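6-phospho-alpha-glucosidase (Merdibacter massiliensis, PDB 6VC6) probably hydrolyses 6-phosphorylated alpha-glucosides, as a family 4 glycosyl hydrolase that works with NAD and a manganese ion. Local coordinates at residues Y398-S402 against Y403-L407. Numbering follows the deposited sequence.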
ATOM      1  N   TYR A 398       9.397  12.233  13.884  1.00 31.85           N
ATOM      2  CA  TYR A 398       9.363  10.979  14.631  1.00 38.05           C
ATOM      3  C   TYR A 398      10.691  10.725  15.334  1.00 41.17           C
ATOM      4  O   TYR A 398      10.721  10.348  16.511  1.00 38.22           O
ATOM      5  CB  TYR A 398       9.021   9.819  13.696  1.00 35.63           C
ATOM      6  CG  TYR A 398       9.378   8.463  14.263  1.00 36.22           C
ATOM      7  CD1 TYR A 398       8.569   7.853  15.212  1.00 41.25           C
ATOM      8  CD2 TYR A 398      10.526   7.795  13.854  1.00 38.28           C
ATOM      9  CE1 TYR A 398       8.891   6.616  15.738  1.00 39.82           C
ATOM     10  CE2 TYR A 398      10.857   6.559  14.374  1.00 37.35           C
ATOM     11  CZ  TYR A 398      10.035   5.974  15.315  1.00 41.22           C
ATOM     12  OH  TYR A 398      10.359   4.742  15.836  1.00 47.32           O
ATOM     13  N   TYR A 399      11.803  10.929  14.626  1.00 34.86           N
ATOM     14  CA  TYR A 399      13.114  10.633  15.192  1.00 36.84           C
ATOM     15  C   TYR A 399      13.575  11.699  16.178  1.00 37.31           C
ATOM     16  O   TYR A 399      14.265  11.376  17.151  1.00 36.76           O
ATOM     17  CB  TYR A 399      14.147  10.480  14.074  1.00 39.13           C
ATOM     18  CG  TYR A 399      14.186   9.098  13.464  1.00 39.88           C
ATOM     19  CD1 TYR A 399      14.772   8.037  14.139  1.00 39.12           C
ATOM     20  CD2 TYR A 399      13.635   8.856  12.211  1.00 41.89           C
ATOM     21  CE1 TYR A 399      14.809   6.771  13.585  1.00 41.38           C
ATOM     22  CE2 TYR A 399      13.668   7.595  11.650  1.00 41.14           C
ATOM     23  CZ  TYR A 399      14.256   6.556  12.341  1.00 38.04           C
ATOM     24  OH  TYR A 399      14.290   5.300  11.785  1.00 41.86           O
ATOM     25  N   GLU A 400      13.214  12.958  15.952  1.00 37.85           N
ATOM     26  CA  GLU A 400      13.690  14.062  16.773  1.00 38.94           C
ATOM     27  C   GLU A 400      12.706  14.476  17.857  1.00 40.57           C
ATOM     28  O   GLU A 400      13.034  15.353  18.662  1.00 42.15           O
ATOM     29  CB  GLU A 400      14.015  15.272  15.891  1.00 36.33           C
ATOM     30  CG  GLU A 400      15.173  15.049  14.933  1.00 41.21           C
ATOM     31  CD  GLU A 400      15.364  16.208  13.977  1.00 49.90           C
ATOM     32  OE1 GLU A 400      15.741  15.964  12.811  1.00 53.61           O
ATOM     33  OE2 GLU A 400      15.136  17.365  14.390  1.00 62.81           O
ATOM     34  N   HIS A 401      11.519  13.867  17.902  1.00 35.63           N
ATOM     35  CA  HIS A 401      10.462  14.276  18.830  1.00 42.43           C
ATOM     36  C   HIS A 401      10.179  15.770  18.698  1.00 40.79           C
ATOM     37  O   HIS A 401      10.047  16.492  19.690  1.00 39.70           O
ATOM     38  CB  HIS A 401      10.818  13.913  20.274  1.00 45.19           C
ATOM     39  CG  HIS A 401      11.002  12.446  20.505  1.00 46.15           C
ATOM     40  ND1 HIS A 401      10.106  11.501  20.051  1.00 53.45           N
ATOM     41  CD2 HIS A 401      11.977  11.761  21.148  1.00 52.76           C
ATOM     42  CE1 HIS A 401      10.523  10.298  20.402  1.00 50.12           C
ATOM     43  NE2 HIS A 401      11.656  10.428  21.068  1.00 50.21           N
ATOM     44  N   SER A 402      10.085  16.238  17.457  1.00 36.62           N
ATOM     45  CA  SER A 402      10.052  17.664  17.146  1.00 38.78           C
ATOM     46  C   SER A 402       8.667  18.050  16.642  1.00 36.96           C
ATOM     47  O   SER A 402       8.255  17.632  15.555  1.00 33.43           O
ATOM     48  CB  SER A 402      11.122  18.011  16.113  1.00 38.10           C
ATOM     49  OG  SER A 402      11.049  19.375  15.740  1.00 39.32           O
ATOM     50  N   TYR A 403       7.953  18.853  17.437  1.00 38.40           N
ATOM     51  CA  TYR A 403       6.717  19.461  16.956  1.00 38.64           C
ATOM     52  C   TYR A 403       6.987  20.355  15.754  1.00 37.35           C
ATOM     53  O   TYR A 403       6.174  20.424  14.824  1.00 36.56           O
ATOM     54  CB  TYR A 403       6.057  20.255  18.089  1.00 40.59           C
ATOM     55  CG  TYR A 403       4.774  20.974  17.715  1.00 37.17           C
ATOM     56  CD1 TYR A 403       4.801  22.227  17.111  1.00 34.65           C
ATOM     57  CD2 TYR A 403       3.535  20.408  17.987  1.00 38.46           C
ATOM     58  CE1 TYR A 403       3.633  22.884  16.775  1.00 37.08           C
ATOM     59  CE2 TYR A 403       2.361  21.061  17.656  1.00 34.76           C
ATOM     60  CZ  TYR A 403       2.417  22.299  17.050  1.00 35.17           C
ATOM     61  OH  TYR A 403       1.251  22.952  16.718  1.00 38.33           O
ATOM     62  N   GLN A 404       8.131  21.046  15.756  1.00 34.94           N
ATOM     63  CA  GLN A 404       8.450  21.973  14.675  1.00 37.10           C
ATOM     64  C   GLN A 404       8.608  21.246  13.346  1.00 39.25           C
ATOM     65  O   GLN A 404       8.193  21.754  12.298  1.00 35.29           O
ATOM     66  CB  GLN A 404       9.719  22.753  15.019  1.00 40.47           C
ATOM     67  CG  GLN A 404      10.140  23.759  13.962  1.00 43.00           C
ATOM     68  CD  GLN A 404       9.113  24.855  13.760  1.00 42.24           C
ATOM     69  OE1 GLN A 404       8.488  25.321  14.714  1.00 50.85           O
ATOM     70  NE2 GLN A 404       8.929  25.270  12.513  1.00 41.31           N
ATOM     71  N   LYS A 405       9.205  20.052  13.368  1.00 33.91           N
ATOM     72  CA  LYS A 405       9.345  19.278  12.138  1.00 37.65           C
ATOM     73  C   LYS A 405       7.986  18.832  11.612  1.00 35.70           C
ATOM     74  O   LYS A 405       7.753  18.834  10.397  1.00 37.61           O
ATOM     75  CB  LYS A 405      10.253  18.072  12.375  1.00 33.14           C
ATOM     76  CG  LYS A 405      11.736  18.397  12.366  1.00 39.58           C
ATOM     77  CD  LYS A 405      12.147  19.061  11.063  1.00 39.35           C
ATOM     78  CE  LYS A 405      13.612  19.467  11.089  1.00 44.50           C
ATOM     79  NZ  LYS A 405      14.493  18.409  10.524  1.00 46.43           N
ATOM     80  N   ALA A 406       7.077  18.449  12.511  1.00 34.75           N
ATOM     81  CA  ALA A 406       5.739  18.049  12.087  1.00 36.49           C
ATOM     82  C   ALA A 406       4.971  19.227  11.502  1.00 32.93           C
ATOM     83  O   ALA A 406       4.230  19.069  10.525  1.00 33.08           O
ATOM     84  CB  ALA A 406       4.977  17.436  13.260  1.00 33.53           C
ATOM     85  N   LEU A 407       5.137  20.417  12.085  1.00 31.37           N
ATOM     86  CA  LEU A 407       4.456  21.598  11.563  1.00 35.20           C
ATOM     87  C   LEU A 407       4.945  21.941  10.162  1.00 33.01           C
ATOM     88  O   LEU A 407       4.146  22.297   9.287  1.00 32.46           O
ATOM     89  CB  LEU A 407       4.662  22.782  12.508  1.00 34.10           C
ATOM     90  CG  LEU A 407       4.091  24.123  12.044  1.00 39.28           C
ATOM     91  CD1 LEU A 407       2.574  24.059  11.957  1.00 35.54           C
ATOM     92  CD2 LEU A 407       4.533  25.245  12.970  1.00 38.55           C
TER
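Ser-402 is the N-cap residue of helix 403-412, where the chain turns out of helix 378-400 on the protein surface: its OG accepts a capping hydrogen bond from Lys-405 N (3.1 Å, N-H...O 155°). A chi1 of 176° swings OG away from the serine's own N and brings it over the start of the new helix. The carbonyl Ser-402 O takes a weak bond from Ala-406 N at 3.4 Å. Lys-405 CG packs against Ser-402 CB at 3.8 Å, and the lysine chain, bent at chi2 and again at chi4, runs back across the turn to Glu-400, whose OE1 forms a long salt bridge with Lys-405 NZ (3.6 Å). The main partner of NZ is Asp-396 OD2, one turn before Glu-400 in helix 378-400. Without the hydroxyl, as with an alanine here, Lys-405 N is likely to lose its capping acceptor, and the helix start could fray. The reversal runs through His-401 and Ser-402, the histidine entering the left-handed region (phi 53°). Further out, backbone hydrogen bonds with Lys-441 hold His-401 and Tyr-403, and Tyr-403 lies against helix 419-432, its OH hydrogen-bonded to Asp-427 OD1.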